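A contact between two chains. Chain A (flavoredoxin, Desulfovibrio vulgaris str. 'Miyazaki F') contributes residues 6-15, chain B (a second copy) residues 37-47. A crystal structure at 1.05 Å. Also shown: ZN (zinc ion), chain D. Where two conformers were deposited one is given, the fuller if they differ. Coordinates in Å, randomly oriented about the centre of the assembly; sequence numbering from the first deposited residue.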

# COMPACT_ATOMS: atom_id res chain seq x y z
N GLY A 6 -10.00 2.74 17.88
CA GLY A 6 -11.18 3.27 17.21
C GLY A 6 -11.03 3.22 15.68
O GLY A 6 -10.17 2.56 15.12
N ALA A 7 -11.93 3.94 15.02
CA ALA A 7 -12.05 3.88 13.59
C ALA A 7 -11.11 4.90 12.99
O ALA A 7 -11.46 6.08 12.82
CB ALA A 7 -13.49 4.12 13.21
N ARG A 8 -9.87 4.54 12.69
CA ARG A 8 -8.86 5.40 12.18
C ARG A 8 -8.25 4.83 10.93
O ARG A 8 -8.21 3.63 10.74
CB ARG A 8 -7.74 5.57 13.20
CG ARG A 8 -8.11 6.01 14.58
CD ARG A 8 -6.78 6.12 15.39
NE ARG A 8 -7.15 6.70 16.71
CZ ARG A 8 -7.03 7.96 17.07
NH1 ARG A 8 -6.52 8.90 16.29
NH2 ARG A 8 -7.40 8.39 18.27
N THR A 9 -7.72 5.71 10.06
CA THR A 9 -6.98 5.31 8.88
C THR A 9 -5.57 4.87 9.26
O THR A 9 -4.59 5.64 9.06
CB THR A 9 -6.93 6.42 7.81
OG1 THR A 9 -6.39 7.61 8.42
CG2 THR A 9 -8.29 6.71 7.27
N LEU A 10 -5.48 3.70 9.84
CA LEU A 10 -4.26 3.22 10.46
C LEU A 10 -3.96 1.82 9.96
O LEU A 10 -4.67 0.87 10.26
CB LEU A 10 -4.39 3.25 11.93
CG LEU A 10 -3.23 3.04 12.83
CD1 LEU A 10 -1.99 3.80 12.44
CD2 LEU A 10 -3.64 3.43 14.30
N ALA A 11 -2.90 1.70 9.18
CA ALA A 11 -2.40 0.46 8.64
C ALA A 11 -0.94 0.67 8.25
O ALA A 11 -0.55 1.82 8.03
CB ALA A 11 -3.20 -0.02 7.46
N TYR A 12 -0.17 -0.41 8.18
CA TYR A 12 1.23 -0.30 7.80
C TYR A 12 1.58 -1.48 6.88
O TYR A 12 1.03 -2.58 7.10
CB TYR A 12 2.18 -0.45 8.96
CG TYR A 12 1.93 0.43 10.14
CD1 TYR A 12 1.96 1.83 10.03
CD2 TYR A 12 1.66 -0.10 11.37
CE1 TYR A 12 1.72 2.64 11.11
CE2 TYR A 12 1.47 0.72 12.47
CZ TYR A 12 1.49 2.07 12.35
OH TYR A 12 1.27 2.87 13.46
N PRO A 13 2.51 -1.31 5.96
CA PRO A 13 3.03 -0.02 5.48
C PRO A 13 1.97 0.67 4.64
O PRO A 13 1.05 0.04 4.15
CB PRO A 13 4.20 -0.44 4.58
CG PRO A 13 3.69 -1.72 3.99
CD PRO A 13 3.03 -2.43 5.14
N THR A 14 2.17 1.98 4.44
CA THR A 14 1.50 2.72 3.36
C THR A 14 2.60 3.36 2.52
O THR A 14 3.69 3.65 3.05
CB THR A 14 0.44 3.76 3.83
OG1 THR A 14 1.07 4.93 4.33
CG2 THR A 14 -0.47 3.14 4.89
N PRO A 15 2.35 3.55 1.24
CA PRO A 15 3.39 4.10 0.36
C PRO A 15 3.43 5.60 0.43
O PRO A 15 2.58 6.31 0.99
CB PRO A 15 2.94 3.61 -1.01
CG PRO A 15 1.45 3.62 -0.91
CD PRO A 15 1.13 3.19 0.48
N GLY B 37 -4.71 -1.32 0.10
CA GLY B 37 -4.24 -0.12 0.77
C GLY B 37 -5.43 0.67 1.25
O GLY B 37 -6.57 0.33 1.01
N ILE B 38 -5.14 1.73 2.04
CA ILE B 38 -6.19 2.64 2.48
C ILE B 38 -6.74 3.33 1.25
O ILE B 38 -5.96 3.75 0.38
CB ILE B 38 -5.68 3.59 3.55
CG1 ILE B 38 -5.21 2.79 4.79
CG2 ILE B 38 -6.71 4.64 3.91
CD1 ILE B 38 -4.44 3.62 5.80
N CYS B 39 -8.05 3.47 1.16
CA CYS B 39 -8.64 4.17 0.02
C CYS B 39 -9.35 5.44 0.38
O CYS B 39 -9.45 6.32 -0.49
CB CYS B 39 -9.60 3.31 -0.81
SG CYS B 39 -11.02 2.64 0.12
N CYS B 40 -9.86 5.60 1.57
CA CYS B 40 -10.64 6.78 1.92
C CYS B 40 -10.46 7.11 3.38
O CYS B 40 -10.27 6.26 4.23
CB CYS B 40 -12.17 6.67 1.73
SG CYS B 40 -12.69 6.47 0.03
N SER B 41 -10.61 8.41 3.68
CA SER B 41 -10.65 8.90 5.03
C SER B 41 -12.07 9.09 5.57
O SER B 41 -12.24 9.26 6.77
CB SER B 41 -9.87 10.21 5.17
OG SER B 41 -8.52 9.88 4.91
N GLN B 42 -13.09 9.11 4.70
CA GLN B 42 -14.46 9.23 5.17
C GLN B 42 -15.37 8.29 4.40
O GLN B 42 -15.63 8.60 3.26
CB GLN B 42 -15.02 10.66 5.05
CG GLN B 42 -16.37 10.75 5.78
CD GLN B 42 -16.19 10.70 7.27
OE1 GLN B 42 -16.02 11.72 7.99
NE2 GLN B 42 -16.19 9.59 7.82
N PRO B 43 -15.85 7.21 4.97
CA PRO B 43 -15.38 6.64 6.26
C PRO B 43 -13.99 6.13 6.06
O PRO B 43 -13.63 5.81 4.91
CB PRO B 43 -16.39 5.54 6.58
CG PRO B 43 -16.89 5.13 5.25
CD PRO B 43 -16.85 6.32 4.32
N PRO B 44 -13.29 5.94 7.14
CA PRO B 44 -11.94 5.34 7.01
C PRO B 44 -12.12 3.97 6.38
O PRO B 44 -12.95 3.20 6.88
CB PRO B 44 -11.45 5.27 8.46
CG PRO B 44 -12.74 5.31 9.28
CD PRO B 44 -13.69 6.17 8.52
N SER B 45 -11.41 3.67 5.31
CA SER B 45 -11.65 2.47 4.52
C SER B 45 -10.38 1.91 3.92
O SER B 45 -9.45 2.67 3.62
CB SER B 45 -12.59 2.78 3.33
OG SER B 45 -13.83 3.34 3.67
N ILE B 46 -10.37 0.59 3.73
CA ILE B 46 -9.31 -0.13 3.04
C ILE B 46 -9.91 -0.87 1.87
O ILE B 46 -10.98 -1.51 2.02
CB ILE B 46 -8.56 -1.09 4.00
CG1 ILE B 46 -7.77 -0.22 4.99
CG2 ILE B 46 -7.69 -2.07 3.26
CD1 ILE B 46 -7.14 -1.02 6.14
N ALA B 47 -9.24 -0.82 0.76
CA ALA B 47 -9.56 -1.58 -0.46
C ALA B 47 -8.63 -2.77 -0.55
O ALA B 47 -7.42 -2.66 -0.36
CB ALA B 47 -9.43 -0.68 -1.67
ZN ZN D . -12.77 4.21 -0.29
O HOH W 1 -14.59 3.82 0.96

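The two stretches meet without a single hydrogen bond between them. They bury 348 Å², both sides summed, and the approaches described below are van der Waals distances. Three residues dominate the covered area: Thr9(A) with 85 Å², Ile38(B) with 81 Å² and Pro44(B) with 60 Å².

Thr9(A) lies where the backbones come close, its CA 5.3 Å from the CA of Pro44(B). Its CA-to-CB bond runs sideways to the other stretch, and with chi1 at 55° (p) the methyl, rather than the hydroxyl, makes the near approaches. CG2 of Thr9(A) is 3.7 Å from CB of Pro44(B), 3.7 Å from O of Cys40(B) and 3.9 Å from CA of Ser41(B). A methyl carbon offers no conventional donor to that carbonyl, so the approach to Cys40(B) is one of packing. The same carbonyl oxygen is already engaged within its own chain, accepting a hydrogen bond from the backbone of Ser45(B), N of Ser45(B) to O of Cys40(B) 3.0 Å. The methyl therefore rests over a piece of chain B that is held together by its own backbone pairing.

Pro44(B) points its CA-to-CB bond toward chain A, and its ring covers the run from Ala7(A) to Thr9(A). Its CG is 3.8 Å from O of Ala7(A) and 4.2 Å from CB of the same alanine, the latter an apolar side-chain contact. CB of Pro44(B) lies 4.1 Å from C of Arg8(A). The arginine side chain takes little part: its CA-to-CB bond points away, and its side chain stays well clear of the other stretch.

Ile38(B) also points toward chain A. Its chi angles, -61° and 169° (m, t), extend the side chain so that the terminal CD1 reaches several residues at once. CD1 of Ile38(B) is 3.8 Å from O of Thr9(A), 4.2 Å from CB of Ala11(A) and 4.1 Å from CG2 of Thr14(A). Ala11(A) and Thr14(A) both direct their CA-to-CB bonds toward chain B, whereas those of Leu10(A) and Tyr12(A) point away. A second isoleucine joins this apolar patch: Ile46(B) sets off sideways, but its end comes nearer, placing CD1 of Ile46(B) 4.3 Å from CB of Ala11(A).

Chain B presents these side chains from paired strands. Backbone hydrogen bonds link Gly37(B) and Ala47(B) in both directions, N of Gly37(B) to O of Ala47(B) at 3.1 Å and N of Ala47(B) to O of Gly37(B) at 2.9 Å, and N of Cys39(B) donates to O of Ser45(B) at 2.9 Å. The zinc ion ZN is coordinated by SG of Cys39(B) at 2.4 Å and SG of Cys40(B) at 2.3 Å, but neither cysteine side chain comes close to the chain A stretch. The metal thus binds chain B beside the contact and does not bridge the two stretches.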